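Local coordinates for 'Carboxyl esterase 2 (Tuber melanosporum Mel28, PDB 5MIF), which probably hydrolyses carboxylic esters, as expected of a lipase-like serine hydrolase with the alpha/beta hydrolase fold, at residues R49-A54 with T241-F246; T91-K96 with F145-L150; S200-K205 with E260-P265; V283-P288 with I309-G314. One frame throughout, in Å; residues are numbered along the deposited sequence.

Contact 1 (R49-A54 with T241-F246); sequences RPSLFA and TDEIRF
Phe246 turns one face of its ring to the backbone of Phe53 and Ala54, while Ser51 holds the carboxylate of Glu243. The contact joins the loop after helix 37-47 to the start of helix 241-251, and in related hormone-sensitive-lipase-like enzymes of the alpha/beta hydrolase fold such elements contribute to a cap over the catalytic core. Ser51 OG donates to Glu243 OE2 at 3.0 Å, using the anti lone pair of that oxygen. A water 3.0 Å from Glu243 OE2 donates to it and accepts from Leu52 N, giving the carboxylate a second tie to the loop. The other oxygen, OE1, is bonded to the backbone N of Thr240, just before the helical segment, so both carboxylate oxygens have hydrogen-bond partners. Beside it, the Phe53 ring crosses the glutamate side chain at about a right angle, with Phe53 CD2 3.7 Å from Glu243 OE2 and the ring and carboxylate planes 74° apart. Phe53 CB also rests on Phe246 CD1 at 3.6 Å.

The loop positions these groups through an ST turn: Ser51 OG accepts from Phe53 N at 3.2 Å. Phe53 itself centres an inverse gamma turn, and its ring meets Phe122 edge-to-face. Over the Phe246 ring, Ala54 N lies toward the rim, whereas the carbonyl oxygen Phe53 O sits above the centre, 3.3 Å from the plane.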
# COMPACT_ATOMS: atom_id res chain seq x y z
N ARG A 49 15.75 1.26 26.21
CA ARG A 49 14.66 1.67 27.10
C ARG A 49 13.94 0.51 27.78
O ARG A 49 13.70 -0.52 27.15
CB ARG A 49 13.67 2.51 26.29
CG ARG A 49 14.16 3.91 26.09
CD ARG A 49 13.09 4.78 25.54
NE ARG A 49 13.69 5.82 24.71
CZ ARG A 49 13.04 6.46 23.74
NH1 ARG A 49 11.77 6.14 23.48
NH2 ARG A 49 13.66 7.38 23.01
N PRO A 50 13.60 0.67 29.08
CA PRO A 50 12.77 -0.35 29.73
C PRO A 50 11.37 -0.26 29.15
O PRO A 50 10.91 0.85 28.88
CB PRO A 50 12.81 0.05 31.21
CG PRO A 50 13.02 1.52 31.20
CD PRO A 50 13.88 1.81 29.98
N SER A 51 10.70 -1.40 28.98
CA SER A 51 9.33 -1.40 28.46
C SER A 51 8.39 -0.61 29.36
O SER A 51 8.49 -0.67 30.58
CB SER A 51 8.83 -2.83 28.31
OG SER A 51 7.45 -2.85 27.98
N LEU A 52 7.47 0.14 28.76
CA LEU A 52 6.52 0.91 29.54
C LEU A 52 5.31 0.09 29.95
O LEU A 52 4.50 0.54 30.75
CB LEU A 52 6.08 2.15 28.78
CG LEU A 52 7.14 3.24 28.93
CD1 LEU A 52 6.71 4.50 28.19
CD2 LEU A 52 7.40 3.52 30.41
N PHE A 53 5.20 -1.11 29.39
CA PHE A 53 4.11 -2.00 29.74
C PHE A 53 4.50 -2.84 30.95
O PHE A 53 4.78 -4.04 30.86
CB PHE A 53 3.71 -2.87 28.54
CG PHE A 53 3.11 -2.08 27.41
CD1 PHE A 53 1.74 -1.90 27.33
CD2 PHE A 53 3.92 -1.47 26.46
CE1 PHE A 53 1.18 -1.15 26.31
CE2 PHE A 53 3.37 -0.72 25.44
CZ PHE A 53 1.99 -0.56 25.36
N ALA A 54 4.55 -2.18 32.10
CA ALA A 54 4.91 -2.81 33.36
C ALA A 54 4.45 -1.96 34.53
O ALA A 54 4.18 -0.76 34.38
CB ALA A 54 6.42 -3.05 33.43
N THR A 241 6.42 -9.93 22.52
CA THR A 241 5.39 -10.85 22.97
C THR A 241 5.05 -10.61 24.44
O THR A 241 3.92 -10.85 24.86
CB THR A 241 5.83 -12.32 22.77
OG1 THR A 241 7.20 -12.46 23.15
CG2 THR A 241 5.66 -12.73 21.32
N ASP A 242 6.01 -10.14 25.22
CA ASP A 242 5.77 -9.83 26.62
C ASP A 242 4.84 -8.63 26.79
O ASP A 242 3.97 -8.63 27.66
CB ASP A 242 7.08 -9.58 27.37
CG ASP A 242 7.84 -10.86 27.63
OD1 ASP A 242 7.26 -11.96 27.44
OD2 ASP A 242 9.02 -10.77 28.05
N GLU A 243 5.04 -7.60 25.98
CA GLU A 243 4.19 -6.42 26.03
C GLU A 243 2.75 -6.79 25.65
O GLU A 243 1.79 -6.29 26.24
CB GLU A 243 4.74 -5.33 25.12
CG GLU A 243 6.00 -4.65 25.64
CD GLU A 243 6.63 -3.71 24.61
OE1 GLU A 243 6.57 -4.02 23.39
OE2 GLU A 243 7.13 -2.64 25.02
N ILE A 244 2.62 -7.69 24.69
CA ILE A 244 1.32 -8.19 24.25
C ILE A 244 0.57 -8.90 25.38
O ILE A 244 -0.62 -8.67 25.61
CB ILE A 244 1.45 -9.15 23.05
CG1 ILE A 244 1.92 -8.39 21.81
CG2 ILE A 244 0.14 -9.85 22.75
CD1 ILE A 244 2.07 -9.27 20.57
N ARG A 245 1.29 -9.77 26.09
CA ARG A 245 0.69 -10.54 27.17
C ARG A 245 0.27 -9.63 28.31
O ARG A 245 -0.81 -9.79 28.87
CB ARG A 245 1.68 -11.57 27.69
CG ARG A 245 2.04 -12.61 26.68
CD ARG A 245 3.21 -13.44 27.16
NE ARG A 245 3.70 -14.30 26.10
CZ ARG A 245 3.09 -15.40 25.69
NH1 ARG A 245 1.94 -15.77 26.25
NH2 ARG A 245 3.61 -16.14 24.72
N PHE A 246 1.13 -8.66 28.62
CA PHE A 246 0.84 -7.67 29.64
C PHE A 246 -0.43 -6.87 29.31
O PHE A 246 -1.32 -6.73 30.15
CB PHE A 246 2.03 -6.73 29.81
CG PHE A 246 1.84 -5.69 30.88
CD1 PHE A 246 1.21 -4.49 30.60
CD2 PHE A 246 2.27 -5.93 32.18
CE1 PHE A 246 1.03 -3.53 31.60
CE2 PHE A 246 2.09 -4.99 33.17
CZ PHE A 246 1.47 -3.79 32.89
O HOH W 1 7.24 0.25 25.73

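Contact 2 (T91-K96 with F145-L150); sequences TAYLYK and FVDYTL
Phe145 and Tyr93 exchange two backbone hydrogen bonds as an antiparallel hydrogen-bonded pair: Phe145 N to Tyr93 O, and Tyr93 N to Phe145 O, each 2.9 Å long. On the face they share, the rings touch loosely, Tyr93 CD1 4.4 Å from Phe145 CD1. Phe145 CB lies 3.7 Å from Tyr95 CE2, the two side chains pointing the same way, and Ile132 of helix 129-139 touches both residues. Val146 follows opposite Ala92 as a non-hydrogen-bonded pair on the other face, with its side chain packed on Ala166 of helix 158-173. Asp147 returns to the tyrosine face. Its N donates to Thr91 O at 2.9 Å, and a water links its carbonyl oxygen to Thr91 N. With CG anti to the backbone N (chi1 -164°), the carboxylate lies alongside Tyr93, where Asp147 OD2 meets the ring edge in plane, 3.6 Å from Tyr93 CE1. An alanine in place of Tyr93 would probably leave the Asp147 carboxylate without that edge and open a gap beside the Phe145 ring. Strand 90-97, also paired with strand 75-82, thus runs antiparallel to strand 142-147, at the point where the largely parallel sheet of an alpha/beta hydrolase passes into its antiparallel N-terminal edge.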
# COMPACT_ATOMS: atom_id res chain seq x y z
N THR A 91 -15.62 10.47 26.81
CA THR A 91 -15.00 11.67 26.31
C THR A 91 -14.70 11.50 24.82
O THR A 91 -14.15 10.49 24.40
CB THR A 91 -13.70 11.98 27.10
OG1 THR A 91 -14.03 12.23 28.47
CG2 THR A 91 -13.03 13.23 26.55
N ALA A 92 -15.10 12.48 24.03
CA ALA A 92 -14.81 12.44 22.60
C ALA A 92 -14.36 13.82 22.11
O ALA A 92 -14.82 14.85 22.61
CB ALA A 92 -16.04 11.96 21.81
N TYR A 93 -13.44 13.83 21.15
CA TYR A 93 -13.03 15.06 20.52
C TYR A 93 -13.47 15.06 19.05
O TYR A 93 -13.11 14.16 18.30
CB TYR A 93 -11.51 15.25 20.61
CG TYR A 93 -10.97 15.30 22.03
CD1 TYR A 93 -10.69 14.12 22.73
CD2 TYR A 93 -10.78 16.51 22.69
CE1 TYR A 93 -10.21 14.16 24.05
CE2 TYR A 93 -10.30 16.56 23.99
CZ TYR A 93 -10.02 15.39 24.67
OH TYR A 93 -9.54 15.45 25.96
N LEU A 94 -14.22 16.08 18.62
CA LEU A 94 -14.57 16.19 17.21
C LEU A 94 -13.62 17.17 16.53
O LEU A 94 -13.63 18.36 16.83
CB LEU A 94 -16.01 16.63 17.01
CG LEU A 94 -16.50 16.75 15.55
CD1 LEU A 94 -16.51 15.38 14.88
CD2 LEU A 94 -17.88 17.39 15.47
N TYR A 95 -12.78 16.67 15.63
CA TYR A 95 -11.86 17.52 14.89
C TYR A 95 -12.37 17.75 13.47
O TYR A 95 -12.68 16.79 12.77
CB TYR A 95 -10.47 16.92 14.84
CG TYR A 95 -9.86 16.59 16.19
CD1 TYR A 95 -9.47 17.60 17.07
CD2 TYR A 95 -9.60 15.27 16.53
CE1 TYR A 95 -8.86 17.28 18.29
CE2 TYR A 95 -9.01 14.94 17.73
CZ TYR A 95 -8.64 15.94 18.61
OH TYR A 95 -8.04 15.55 19.79
N LYS A 96 -12.46 19.02 13.07
CA LYS A 96 -12.92 19.39 11.72
C LYS A 96 -11.92 20.25 10.97
O LYS A 96 -11.37 21.19 11.53
CB LYS A 96 -14.25 20.14 11.79
CG LYS A 96 -15.36 19.41 12.48
CD LYS A 96 -16.70 20.07 12.20
CE LYS A 96 -16.93 21.19 13.19
NZ LYS A 96 -18.13 21.98 12.87
N PHE A 145 -12.66 11.42 17.51
CA PHE A 145 -11.64 10.68 18.25
C PHE A 145 -12.17 10.30 19.63
O PHE A 145 -12.41 11.18 20.48
CB PHE A 145 -10.37 11.53 18.35
CG PHE A 145 -9.20 10.83 18.97
CD1 PHE A 145 -9.01 10.84 20.35
CD2 PHE A 145 -8.27 10.19 18.18
CE1 PHE A 145 -7.92 10.20 20.93
CE2 PHE A 145 -7.17 9.54 18.75
CZ PHE A 145 -6.99 9.55 20.13
N VAL A 146 -12.38 9.01 19.85
CA VAL A 146 -12.97 8.54 21.10
C VAL A 146 -11.89 8.31 22.16
O VAL A 146 -11.02 7.47 22.00
CB VAL A 146 -13.76 7.26 20.90
CG1 VAL A 146 -14.37 6.82 22.23
CG2 VAL A 146 -14.86 7.48 19.86
N ASP A 147 -11.96 9.09 23.23
CA ASP A 147 -10.98 9.01 24.31
C ASP A 147 -11.51 8.09 25.41
O ASP A 147 -11.85 8.54 26.51
CB ASP A 147 -10.67 10.42 24.84
CG ASP A 147 -9.40 10.49 25.68
OD1 ASP A 147 -8.59 9.53 25.68
OD2 ASP A 147 -9.20 11.53 26.33
N TYR A 148 -11.61 6.81 25.09
CA TYR A 148 -12.20 5.82 25.99
C TYR A 148 -11.34 5.62 27.26
O TYR A 148 -10.14 5.94 27.27
CB TYR A 148 -12.40 4.50 25.25
CG TYR A 148 -11.10 3.97 24.67
CD1 TYR A 148 -10.26 3.17 25.42
CD2 TYR A 148 -10.72 4.30 23.37
CE1 TYR A 148 -9.07 2.68 24.89
CE2 TYR A 148 -9.52 3.83 22.83
CZ TYR A 148 -8.71 3.03 23.59
OH TYR A 148 -7.52 2.55 23.07
N THR A 149 -11.93 5.07 28.31
CA THR A 149 -11.21 4.86 29.56
C THR A 149 -10.15 3.77 29.44
O THR A 149 -10.40 2.70 28.87
CB THR A 149 -12.17 4.50 30.69
OG1 THR A 149 -13.20 5.48 30.76
CG2 THR A 149 -11.43 4.44 32.02
N LEU A 150 -8.96 4.03 29.96
CA LEU A 150 -7.84 3.11 29.84
C LEU A 150 -7.81 2.04 30.95
O LEU A 150 -8.32 2.25 32.04
CB LEU A 150 -6.53 3.90 29.84
CG LEU A 150 -6.50 4.95 28.72
CD1 LEU A 150 -5.34 5.93 28.86
CD2 LEU A 150 -6.40 4.25 27.36
O HOH W 2 -14.04 8.62 28.16

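Contact 3 (S200-K205 with E260-P265); sequences SLLSIK and EDVASP
Lys205 and Asp261 reach toward each other tip to tip in a salt bridge, with Lys205 NZ 2.7 Å from Asp261 OD2. The ammonium meets OD2 on its syn side, 19° out of the carboxylate plane. In this alpha/beta hydrolase fold the bridge ties helix 191-206, which follows the probable nucleophile elbow, to the loop between helices 241-251 and 270-273. The aspartate CG takes the crowded position between backbone N and carbonyl carbon (chi1 53°). While OD2 takes the hydrogen bond of the salt bridge, Asp261 OD1 is also near Lys205 NZ, at 3.2 Å, and receives a weak bond from Val262 N in the residue's own loop. The lysine is solvent-exposed, and its side chain also touches Asp272 of helix 270-273.

Beneath the charges the contact becomes apolar. Leu202 and Val262 cross at about a right angle, with Leu202 CD2 3.7 Å from Val262 CG2; Leu202 also packs on Tyr164 of helix 158-173. The backbone of Val262 has its own tie to the helix, since its carbonyl oxygen is bonded to Ser198 OG. Leu201 extends toward the loop with CG anti to the backbone N (chi1 178°). Its CD2 lies 3.7 Å from Asp261 CB and comes still nearer to the backbone of that residue, 3.3 Å from Asp261 O.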
# COMPACT_ATOMS: atom_id res chain seq x y z
N SER A 200 -17.70 -2.61 14.93
CA SER A 200 -18.35 -3.09 13.71
C SER A 200 -19.20 -4.33 14.02
O SER A 200 -20.37 -4.40 13.64
CB SER A 200 -17.30 -3.42 12.62
OG SER A 200 -16.73 -2.24 12.07
N LEU A 201 -18.62 -5.30 14.71
CA LEU A 201 -19.30 -6.54 15.05
C LEU A 201 -20.53 -6.29 15.94
O LEU A 201 -21.59 -6.87 15.73
CB LEU A 201 -18.33 -7.51 15.73
CG LEU A 201 -18.89 -8.85 16.21
CD1 LEU A 201 -19.46 -9.64 15.05
CD2 LEU A 201 -17.81 -9.65 16.92
N LEU A 202 -20.39 -5.39 16.92
CA LEU A 202 -21.50 -5.04 17.79
C LEU A 202 -22.61 -4.36 16.98
O LEU A 202 -23.79 -4.54 17.27
CB LEU A 202 -21.01 -4.14 18.95
CG LEU A 202 -20.13 -4.77 20.05
CD1 LEU A 202 -19.51 -3.71 20.98
CD2 LEU A 202 -20.90 -5.81 20.87
N SER A 203 -22.24 -3.56 15.99
CA SER A 203 -23.25 -2.93 15.13
C SER A 203 -24.05 -3.99 14.37
O SER A 203 -25.27 -3.87 14.19
CB SER A 203 -22.61 -1.96 14.16
OG SER A 203 -21.84 -1.00 14.86
N ILE A 204 -23.35 -5.03 13.91
CA ILE A 204 -23.99 -6.12 13.19
C ILE A 204 -24.95 -6.87 14.12
O ILE A 204 -26.11 -7.06 13.79
CB ILE A 204 -22.94 -7.06 12.59
CG1 ILE A 204 -22.27 -6.37 11.39
CG2 ILE A 204 -23.57 -8.38 12.15
CD1 ILE A 204 -20.91 -6.92 11.02
N LYS A 205 -24.47 -7.23 15.31
CA LYS A 205 -25.32 -7.89 16.31
C LYS A 205 -26.55 -7.11 16.74
O LYS A 205 -27.58 -7.70 17.06
CB LYS A 205 -24.49 -8.21 17.56
CG LYS A 205 -23.46 -9.28 17.34
CD LYS A 205 -22.63 -9.55 18.60
CE LYS A 205 -21.71 -10.72 18.34
NZ LYS A 205 -21.64 -11.70 19.46
N GLU A 260 -14.22 -14.74 23.27
CA GLU A 260 -15.45 -14.10 22.81
C GLU A 260 -15.21 -13.28 21.55
O GLU A 260 -14.15 -12.68 21.38
CB GLU A 260 -16.03 -13.22 23.91
CG GLU A 260 -16.43 -13.99 25.15
CD GLU A 260 -16.90 -13.09 26.28
OE1 GLU A 260 -17.22 -11.91 26.02
OE2 GLU A 260 -16.95 -13.57 27.43
N ASP A 261 -16.19 -13.27 20.65
CA ASP A 261 -16.03 -12.57 19.39
C ASP A 261 -15.94 -11.05 19.62
O ASP A 261 -15.23 -10.36 18.90
CB ASP A 261 -17.18 -12.92 18.43
CG ASP A 261 -18.55 -12.72 19.05
OD1 ASP A 261 -18.62 -12.39 20.25
OD2 ASP A 261 -19.56 -12.91 18.34
N VAL A 262 -16.63 -10.52 20.63
CA VAL A 262 -16.55 -9.09 20.91
C VAL A 262 -15.13 -8.69 21.30
O VAL A 262 -14.65 -7.63 20.89
CB VAL A 262 -17.54 -8.66 22.02
CG1 VAL A 262 -17.36 -7.18 22.38
CG2 VAL A 262 -18.97 -8.94 21.57
N ALA A 263 -14.43 -9.54 22.05
CA ALA A 263 -13.03 -9.29 22.40
C ALA A 263 -12.10 -9.53 21.21
O ALA A 263 -11.13 -8.80 20.98
CB ALA A 263 -12.61 -10.16 23.57
N SER A 264 -12.38 -10.61 20.49
CA SER A 264 -11.52 -11.07 19.41
C SER A 264 -12.34 -11.26 18.15
O SER A 264 -12.79 -12.37 17.87
CB SER A 264 -10.84 -12.38 19.83
OG SER A 264 -10.02 -12.18 20.97
N PRO A 265 -12.55 -10.18 17.38
CA PRO A 265 -13.44 -10.26 16.21
C PRO A 265 -12.94 -11.22 15.14
O PRO A 265 -13.72 -11.61 14.28
CB PRO A 265 -13.48 -8.82 15.71
CG PRO A 265 -13.24 -8.00 16.94
CD PRO A 265 -12.19 -8.79 17.70

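Contact 4 (V283-P288 with I309-G314); sequences VAEVDP and IIRVLG
Glu285 OE1 accepts from Gly314 N in a short hydrogen bond of 2.6 Å, the donor lying nearly in line with the C-O bond of that oxygen. An extended side chain with CG anti to the backbone N (chi1 174°) carries the carboxylate across to the other segment. There Leu313 crosses it obliquely, Leu313 CG 3.7 Å from Glu285 CD. The second oxygen, OE2, forms a salt bridge with Arg298 of the second subunit, so the two oxygens face different chains. An alanine in place of Glu285 would probably leave Gly314 N and the charge of that neighbouring arginine without their partner.

Behind this grip lie two parallel strands, 279-284 and 307-312, of a beta-alpha-beta crossover through helix 290-302. Val283 N donates to Ile310 O and Val312 N to Val283 O, each at 2.9 Å; Glu285 N continues the series to Val312 O at 3.0 Å over a more bent path, 132° at the hydrogen. Val283 CG2 packs against Arg311 CB at 3.8 Å, while the guanidinium of Arg311 forms a salt bridge through NE with Glu294. Arg311 also pairs antiparallel with a strand of the second subunit, which carries the sheet across the interface. Further along, Asp287 OD1 caps Ile289 N and OD2 is bonded to His317 ND1, consistent with the acid of a Ser-His-Asp triad.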
# COMPACT_ATOMS: atom_id res chain seq x y z
N VAL A 283 -0.58 -3.82 7.45
CA VAL A 283 0.23 -4.44 8.50
C VAL A 283 1.71 -4.12 8.33
O VAL A 283 2.17 -3.82 7.22
CB VAL A 283 0.05 -5.98 8.55
CG1 VAL A 283 -1.38 -6.36 8.95
CG2 VAL A 283 0.47 -6.63 7.22
N ALA A 284 2.45 -4.15 9.43
CA ALA A 284 3.90 -3.99 9.37
C ALA A 284 4.54 -5.36 9.16
O ALA A 284 4.04 -6.36 9.67
CB ALA A 284 4.43 -3.33 10.64
N GLU A 285 5.65 -5.41 8.43
CA GLU A 285 6.30 -6.69 8.15
C GLU A 285 6.91 -7.31 9.41
O GLU A 285 6.69 -8.48 9.71
CB GLU A 285 7.38 -6.52 7.10
CG GLU A 285 8.19 -7.78 6.85
CD GLU A 285 9.38 -7.53 5.95
OE1 GLU A 285 9.90 -6.39 5.96
OE2 GLU A 285 9.82 -8.48 5.27
N VAL A 286 7.68 -6.51 10.14
CA VAL A 286 8.40 -7.00 11.31
C VAL A 286 7.58 -6.68 12.56
O VAL A 286 7.70 -5.62 13.16
CB VAL A 286 9.81 -6.39 11.36
CG1 VAL A 286 10.58 -6.88 12.57
CG2 VAL A 286 10.56 -6.73 10.07
N ASP A 287 6.74 -7.64 12.93
CA ASP A 287 5.67 -7.42 13.89
C ASP A 287 5.08 -8.75 14.32
O ASP A 287 4.56 -9.49 13.48
CB ASP A 287 4.58 -6.53 13.29
CG ASP A 287 3.49 -6.15 14.29
OD1 ASP A 287 3.40 -6.74 15.38
OD2 ASP A 287 2.67 -5.26 13.96
N PRO A 288 5.13 -9.06 15.62
CA PRO A 288 4.51 -10.28 16.16
C PRO A 288 3.03 -10.39 15.80
O PRO A 288 2.53 -11.49 15.61
CB PRO A 288 4.65 -10.12 17.68
CG PRO A 288 5.61 -9.06 17.89
CD PRO A 288 5.67 -8.20 16.69
N ILE A 309 -5.73 -5.98 1.64
CA ILE A 309 -4.69 -6.22 2.63
C ILE A 309 -3.30 -5.89 2.08
O ILE A 309 -2.88 -6.40 1.03
CB ILE A 309 -4.67 -7.68 3.13
CG1 ILE A 309 -6.09 -8.21 3.36
CG2 ILE A 309 -3.82 -7.79 4.40
CD1 ILE A 309 -6.22 -9.70 3.12
N ILE A 310 -2.60 -5.03 2.80
CA ILE A 310 -1.29 -4.56 2.39
C ILE A 310 -0.25 -4.72 3.50
O ILE A 310 -0.47 -4.30 4.64
CB ILE A 310 -1.38 -3.09 1.97
CG1 ILE A 310 -1.88 -2.99 0.53
CG2 ILE A 310 -0.04 -2.41 2.08
CD1 ILE A 310 -2.31 -1.59 0.19
N ARG A 311 0.87 -5.33 3.15
CA ARG A 311 2.00 -5.50 4.05
C ARG A 311 3.11 -4.54 3.67
O ARG A 311 3.56 -4.52 2.52
CB ARG A 311 2.52 -6.94 4.02
CG ARG A 311 3.83 -7.13 4.82
CD ARG A 311 4.51 -8.47 4.51
NE ARG A 311 3.70 -9.63 4.89
CZ ARG A 311 4.16 -10.88 4.93
NH1 ARG A 311 5.42 -11.15 4.58
NH2 ARG A 311 3.35 -11.87 5.29
N VAL A 312 3.55 -3.73 4.63
CA VAL A 312 4.59 -2.75 4.40
C VAL A 312 5.91 -3.34 4.85
O VAL A 312 6.07 -3.68 6.03
CB VAL A 312 4.31 -1.45 5.18
CG1 VAL A 312 5.27 -0.36 4.76
CG2 VAL A 312 2.88 -1.00 4.96
N LEU A 313 6.85 -3.48 3.93
CA LEU A 313 8.11 -4.14 4.27
C LEU A 313 9.08 -3.19 4.99
O LEU A 313 9.04 -1.97 4.79
CB LEU A 313 8.78 -4.71 3.02
CG LEU A 313 8.33 -6.13 2.65
CD1 LEU A 313 6.84 -6.16 2.26
CD2 LEU A 313 9.21 -6.69 1.54
N GLY A 314 9.92 -3.76 5.85
CA GLY A 314 10.98 -3.01 6.51
C GLY A 314 10.54 -2.12 7.68
O GLY A 314 11.32 -1.31 8.18

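Contacts 2 and 4 reach the same sheet on opposite sides of the chain's centre, about 27 Å apart between centres: contact 2 near the antiparallel edge, contact 4 at the edge that meets the second subunit. Contact 3 joins helix 191-206, which follows the probable nucleophile elbow, to a loop, its centre about 21 Å from that of contact 2. The probable triad, Ser190, His317 and Asp287, has its acid in contact 4. Contact 1, about 20 Å away between centres, touches contact 4 through Ile244 CD1 and Pro288 CB, 4.0 Å apart, and its Glu243 side chain lies near the probable triad without touching it. Along the chain, contact 2 is nested inside the loop closed by contact 1.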